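Local atomic coordinates of fucoxanthin chlorophyll a/c-binding protein Lhcq10 (Chaetoceros gracilis, PDB entry 6L4U), a protein that probably harvests light for photosystem I in a diatom, binding chlorophyll a, chlorophyll c1 and fucoxanthin. Residues G145-F150 with G165-F170. Residues are numbered along the deposited sequence; the frame is centred on the assembly and turned at random.
With CLA (chlorophyll a), chain B.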
ATOM      1  N   GLY Z 145     -76.107 -13.274  58.945  1.00 72.72           N
ATOM      2  CA  GLY Z 145     -74.678 -13.381  58.727  1.00 72.72           C
ATOM      3  C   GLY Z 145     -73.820 -12.952  59.895  1.00 72.72           C
ATOM      4  O   GLY Z 145     -72.667 -13.383  59.983  1.00 72.72           O
ATOM      5  N   PHE Z 146     -74.344 -12.112  60.791  1.00 77.70           N
ATOM      6  CA  PHE Z 146     -73.624 -11.876  62.037  1.00 77.70           C
ATOM      7  C   PHE Z 146     -73.738 -13.079  62.957  1.00 77.70           C
ATOM      8  O   PHE Z 146     -72.766 -13.444  63.630  1.00 77.70           O
ATOM      9  CB  PHE Z 146     -74.133 -10.624  62.753  1.00 77.70           C
ATOM     10  CG  PHE Z 146     -73.440 -10.370  64.067  1.00 77.70           C
ATOM     11  CD1 PHE Z 146     -74.039 -10.715  65.273  1.00 77.70           C
ATOM     12  CD2 PHE Z 146     -72.171  -9.813  64.093  1.00 77.70           C
ATOM     13  CE1 PHE Z 146     -73.383 -10.517  66.471  1.00 77.70           C
ATOM     14  CE2 PHE Z 146     -71.518  -9.594  65.292  1.00 77.70           C
ATOM     15  CZ  PHE Z 146     -72.129  -9.942  66.482  1.00 77.70           C
ATOM     16  N   LEU Z 147     -74.927 -13.691  63.024  1.00 74.67           N
ATOM     17  CA  LEU Z 147     -75.079 -14.854  63.885  1.00 74.67           C
ATOM     18  C   LEU Z 147     -74.330 -16.052  63.332  1.00 74.67           C
ATOM     19  O   LEU Z 147     -73.858 -16.897  64.101  1.00 74.67           O
ATOM     20  CB  LEU Z 147     -76.549 -15.206  64.118  1.00 74.67           C
ATOM     21  CG  LEU Z 147     -77.496 -14.046  64.406  1.00 74.67           C
ATOM     22  CD1 LEU Z 147     -78.949 -14.378  64.075  1.00 74.67           C
ATOM     23  CD2 LEU Z 147     -77.279 -13.504  65.792  1.00 74.67           C
ATOM     24  N   GLU Z 148     -74.192 -16.123  62.011  1.00 80.26           N
ATOM     25  CA  GLU Z 148     -73.282 -17.089  61.413  1.00 80.26           C
ATOM     26  C   GLU Z 148     -71.835 -16.744  61.736  1.00 80.26           C
ATOM     27  O   GLU Z 148     -71.009 -17.639  61.941  1.00 80.26           O
ATOM     28  CB  GLU Z 148     -73.510 -17.139  59.906  1.00 80.26           C
ATOM     29  CG  GLU Z 148     -74.890 -17.628  59.523  1.00 80.26           C
ATOM     30  CD  GLU Z 148     -74.960 -19.131  59.385  1.00 80.26           C
ATOM     31  OE1 GLU Z 148     -73.987 -19.731  58.885  1.00 80.26           O
ATOM     32  OE2 GLU Z 148     -75.995 -19.712  59.768  1.00 80.26           O
ATOM     33  N   TRP Z 149     -71.517 -15.448  61.802  1.00 79.46           N
ATOM     34  CA  TRP Z 149     -70.167 -15.022  62.155  1.00 79.46           C
ATOM     35  C   TRP Z 149     -69.880 -15.250  63.632  1.00 79.46           C
ATOM     36  O   TRP Z 149     -68.784 -15.691  63.996  1.00 79.46           O
ATOM     37  CB  TRP Z 149     -69.980 -13.546  61.804  1.00 79.46           C
ATOM     38  CG  TRP Z 149     -68.575 -13.046  61.904  1.00 79.46           C
ATOM     39  CD1 TRP Z 149     -67.666 -12.954  60.893  1.00 79.46           C
ATOM     40  CD2 TRP Z 149     -67.920 -12.547  63.079  1.00 79.46           C
ATOM     41  NE1 TRP Z 149     -66.486 -12.437  61.362  1.00 79.46           N
ATOM     42  CE2 TRP Z 149     -66.616 -12.179  62.701  1.00 79.46           C
ATOM     43  CE3 TRP Z 149     -68.312 -12.372  64.409  1.00 79.46           C
ATOM     44  CZ2 TRP Z 149     -65.698 -11.657  63.607  1.00 79.46           C
ATOM     45  CZ3 TRP Z 149     -67.401 -11.857  65.304  1.00 79.46           C
ATOM     46  CH2 TRP Z 149     -66.109 -11.507  64.900  1.00 79.46           C
ATOM     47  N   PHE Z 150     -70.848 -14.936  64.500  1.00 74.72           N
ATOM     48  CA  PHE Z 150     -70.610 -15.015  65.937  1.00 74.72           C
ATOM     49  C   PHE Z 150     -70.538 -16.455  66.422  1.00 74.72           C
ATOM     50  O   PHE Z 150     -69.866 -16.738  67.419  1.00 74.72           O
ATOM     51  CB  PHE Z 150     -71.697 -14.260  66.699  1.00 74.72           C
ATOM     52  CG  PHE Z 150     -71.363 -14.019  68.142  1.00 74.72           C
ATOM     53  CD1 PHE Z 150     -71.861 -14.850  69.132  1.00 74.72           C
ATOM     54  CD2 PHE Z 150     -70.541 -12.966  68.507  1.00 74.72           C
ATOM     55  CE1 PHE Z 150     -71.546 -14.635  70.461  1.00 74.72           C
ATOM     56  CE2 PHE Z 150     -70.225 -12.743  69.831  1.00 74.72           C
ATOM     57  CZ  PHE Z 150     -70.728 -13.578  70.810  1.00 74.72           C
ATOM     58  N   GLY Z 165     -73.842 -26.680  67.530  1.00 67.89           N
ATOM     59  CA  GLY Z 165     -75.146 -26.107  67.743  1.00 67.89           C
ATOM     60  C   GLY Z 165     -75.236 -25.179  68.934  1.00 67.89           C
ATOM     61  O   GLY Z 165     -76.190 -24.399  69.025  1.00 67.89           O
ATOM     62  N   ALA Z 166     -74.268 -25.238  69.845  1.00 68.21           N
ATOM     63  CA  ALA Z 166     -74.245 -24.377  71.022  1.00 68.21           C
ATOM     64  C   ALA Z 166     -73.893 -22.964  70.592  1.00 68.21           C
ATOM     65  O   ALA Z 166     -72.732 -22.658  70.314  1.00 68.21           O
ATOM     66  CB  ALA Z 166     -73.246 -24.903  72.044  1.00 68.21           C
ATOM     67  N   PHE Z 167     -74.893 -22.102  70.521  1.00 71.60           N
ATOM     68  CA  PHE Z 167     -74.637 -20.713  70.187  1.00 71.60           C
ATOM     69  C   PHE Z 167     -73.978 -20.022  71.373  1.00 71.60           C
ATOM     70  O   PHE Z 167     -74.494 -20.102  72.494  1.00 71.60           O
ATOM     71  CB  PHE Z 167     -75.918 -19.987  69.810  1.00 71.60           C
ATOM     72  CG  PHE Z 167     -75.708 -18.847  68.867  1.00 71.60           C
ATOM     73  CD1 PHE Z 167     -75.479 -17.568  69.345  1.00 71.60           C
ATOM     74  CD2 PHE Z 167     -75.733 -19.052  67.499  1.00 71.60           C
ATOM     75  CE1 PHE Z 167     -75.282 -16.513  68.475  1.00 71.60           C
ATOM     76  CE2 PHE Z 167     -75.538 -18.004  66.625  1.00 71.60           C
ATOM     77  CZ  PHE Z 167     -75.312 -16.733  67.114  1.00 71.60           C
ATOM     78  N   PRO Z 168     -72.835 -19.373  71.175  1.00 71.80           N
ATOM     79  CA  PRO Z 168     -72.200 -18.642  72.276  1.00 71.80           C
ATOM     80  C   PRO Z 168     -73.030 -17.435  72.672  1.00 71.80           C
ATOM     81  O   PRO Z 168     -73.607 -16.751  71.823  1.00 71.80           O
ATOM     82  CB  PRO Z 168     -70.851 -18.223  71.686  1.00 71.80           C
ATOM     83  CG  PRO Z 168     -71.065 -18.263  70.201  1.00 71.80           C
ATOM     84  CD  PRO Z 168     -72.021 -19.365  69.950  1.00 71.80           C
ATOM     85  N   ASN Z 169     -73.125 -17.199  73.978  1.00 75.23           N
ATOM     86  CA  ASN Z 169     -73.850 -16.020  74.418  1.00 75.23           C
ATOM     87  C   ASN Z 169     -73.157 -14.693  74.170  1.00 75.23           C
ATOM     88  O   ASN Z 169     -71.931 -14.579  74.170  1.00 75.23           O
ATOM     89  CB  ASN Z 169     -74.365 -16.088  75.861  1.00 75.23           C
ATOM     90  CG  ASN Z 169     -74.808 -17.456  76.318  1.00 75.23           C
ATOM     91  OD1 ASN Z 169     -74.077 -18.394  76.593  1.00 75.23           O
ATOM     92  ND2 ASN Z 169     -76.123 -17.604  76.183  1.00 75.23           N
ATOM     93  N   PHE Z 170     -73.999 -13.686  73.913  1.00 75.36           N
ATOM     94  CA  PHE Z 170     -73.549 -12.339  73.593  1.00 75.36           C
ATOM     95  C   PHE Z 170     -72.952 -11.624  74.794  1.00 75.36           C
ATOM     96  O   PHE Z 170     -72.181 -10.678  74.604  1.00 75.36           O
ATOM     97  CB  PHE Z 170     -74.713 -11.512  73.048  1.00 75.36           C
ATOM     98  CG  PHE Z 170     -75.124 -11.872  71.652  1.00 75.36           C
ATOM     99  CD1 PHE Z 170     -74.186 -12.277  70.718  1.00 75.36           C
ATOM    100  CD2 PHE Z 170     -76.454 -11.789  71.269  1.00 75.36           C
ATOM    101  CE1 PHE Z 170     -74.568 -12.605  69.429  1.00 75.36           C
ATOM    102  CE2 PHE Z 170     -76.844 -12.116  69.984  1.00 75.36           C
ATOM    103  CZ  PHE Z 170     -75.900 -12.524  69.063  1.00 75.36           C
TER
HETATM  104 MG   CLA B 305     -74.701 -19.393  56.645  1.00 81.76          MG
HETATM  105  CHA CLA B 305     -73.325 -22.560  56.924  1.00 81.76           C
HETATM  106  CHB CLA B 305     -71.587 -18.106  56.867  1.00 81.76           C
HETATM  107  CHC CLA B 305     -75.999 -16.394  55.740  1.00 81.76           C
HETATM  108  CHD CLA B 305     -77.971 -20.969  56.036  1.00 81.76           C
HETATM  109  NA  CLA B 305     -72.793 -20.175  56.811  1.00 81.76           N
HETATM  110  C1A CLA B 305     -72.393 -21.379  57.021  1.00 81.76           C
HETATM  111  C2A CLA B 305     -70.918 -21.552  57.310  1.00 81.76           C
HETATM  112  C3A CLA B 305     -70.447 -20.120  57.321  1.00 81.76           C
HETATM  113  C4A CLA B 305     -71.712 -19.418  56.989  1.00 81.76           C
HETATM  114  CMA CLA B 305     -70.053 -19.716  58.731  1.00 81.76           C
HETATM  115  CAA CLA B 305     -70.131 -22.143  56.123  1.00 81.76           C
HETATM  116  CBA CLA B 305     -70.693 -21.752  54.750  1.00 81.76           C
HETATM  117  CGA CLA B 305     -69.687 -21.673  53.628  1.00 81.76           C
HETATM  118  O1A CLA B 305     -68.490 -21.647  53.838  1.00 81.76           O
HETATM  119  O2A CLA B 305     -70.164 -21.615  52.256  1.00 81.76           O
HETATM  120  NB  CLA B 305     -73.905 -17.532  56.369  1.00 81.76           N
HETATM  121  C1B CLA B 305     -72.635 -17.171  56.494  1.00 81.76           C
HETATM  122  C2B CLA B 305     -72.316 -15.774  56.123  1.00 81.76           C
HETATM  123  C3B CLA B 305     -73.656 -15.262  55.784  1.00 81.76           C
HETATM  124  C4B CLA B 305     -74.551 -16.437  55.970  1.00 81.76           C
HETATM  125  CMB CLA B 305     -70.990 -15.064  56.123  1.00 81.76           C
HETATM  126  CAB CLA B 305     -74.027 -13.909  55.321  1.00 81.76           C
HETATM  127  CBB CLA B 305     -74.382 -13.744  54.067  1.00 81.76           C
HETATM  128  NC  CLA B 305     -76.559 -18.844  55.946  1.00 81.76           N
HETATM  129  C1C CLA B 305     -76.907 -17.553  55.789  1.00 81.76           C
HETATM  130  C2C CLA B 305     -78.363 -17.305  55.655  1.00 81.76           C
HETATM  131  C3C CLA B 305     -78.940 -18.659  55.748  1.00 81.76           C
HETATM  132  C4C CLA B 305     -77.739 -19.515  55.917  1.00 81.76           C
HETATM  133  CMC CLA B 305     -79.071 -15.991  55.481  1.00 81.76           C
HETATM  134  CAC CLA B 305     -80.387 -19.081  55.683  1.00 81.76           C
HETATM  135  CBC CLA B 305     -80.931 -18.896  57.083  1.00 81.76           C
HETATM  136  ND  CLA B 305     -75.533 -21.243  56.477  1.00 81.76           N
HETATM  137  C1D CLA B 305     -76.818 -21.839  56.263  1.00 81.76           C
HETATM  138  C2D CLA B 305     -76.852 -23.323  56.299  1.00 81.76           C
HETATM  139  C3D CLA B 305     -75.412 -23.601  56.560  1.00 81.76           C
HETATM  140  C4D CLA B 305     -74.757 -22.379  56.635  1.00 81.76           C
HETATM  141  CMD CLA B 305     -77.907 -24.383  56.142  1.00 81.76           C
HETATM  142  CAD CLA B 305     -74.398 -24.666  56.765  1.00 81.76           C
HETATM  143  OBD CLA B 305     -74.621 -25.929  56.763  1.00 81.76           O
HETATM  144  CBD CLA B 305     -73.082 -24.031  56.976  1.00 81.76           C
HETATM  145  CGD CLA B 305     -72.491 -24.503  58.266  1.00 81.76           C
HETATM  146  O1D CLA B 305     -72.597 -23.849  59.283  1.00 81.76           O
HETATM  147  O2D CLA B 305     -71.756 -25.751  58.293  1.00 81.76           O
HETATM  148  CED CLA B 305     -71.105 -26.155  59.492  1.00 81.76           C
HETATM  149  C1  CLA B 305     -69.249 -21.473  51.174  1.00 81.76           C
HETATM  150  C2  CLA B 305     -69.133 -20.048  50.688  1.00 81.76           C
HETATM  151  C3  CLA B 305     -69.863 -19.589  49.658  1.00 81.76           C
HETATM  152  C4  CLA B 305     -70.852 -20.471  48.950  1.00 81.76           C
HETATM  153  C5  CLA B 305     -69.698 -18.161  49.201  1.00 81.76           C
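Residues 145-150 are helical, part of helix 137-153, while 165-170 run as irregular chain in the loop that follows, nearest to the helix where the CA atoms of Phe150 and Pro168 stand 7.5 Å apart. Phe150, with CG anti to its backbone N (chi1 -167°), points toward the loop. The edge of Phe170 meets one face of the Phe150 ring in a T-shaped (edge-to-face) pair, with centroids 4.8 Å apart and planes at 65°. At the Phe150 edge, near the ring plane, lie the carbonyls of Pro168, whose O is 3.3 Å from Phe150 CE1, and of Asn169. The Phe150 and Pro168 side chains lie alongside, running in opposite directions, with Pro168 CG 3.7 Å from Phe150 CD1. An alanine in place of Phe150 would remove this ring and would probably loosen the seat of Phe170 and Pro168 on the helix. In this chlorophyll a/b-binding-type fold the helix also carries pigment on its far side: Glu148, turned away from the loop and bent at chi2, binds a chlorophyll a magnesium through OE1 at 2.4 Å, an oxygen that also accepts a hydrogen bond from Lys86. Gly145 lies against the same macrocycle, where a side chain would run into the vinyl group. Phe146 and Phe170 come tip to tip, CE1 to CE1. The Leu147 side chain runs roughly perpendicular to those of Phe167 and Phe170, its CB 3.6 Å from Phe167 CZ and its CD2 at the edge of Phe170, 3.7 Å from Phe170 CZ. Phe167 in turn touches a bound chlorophyll c1.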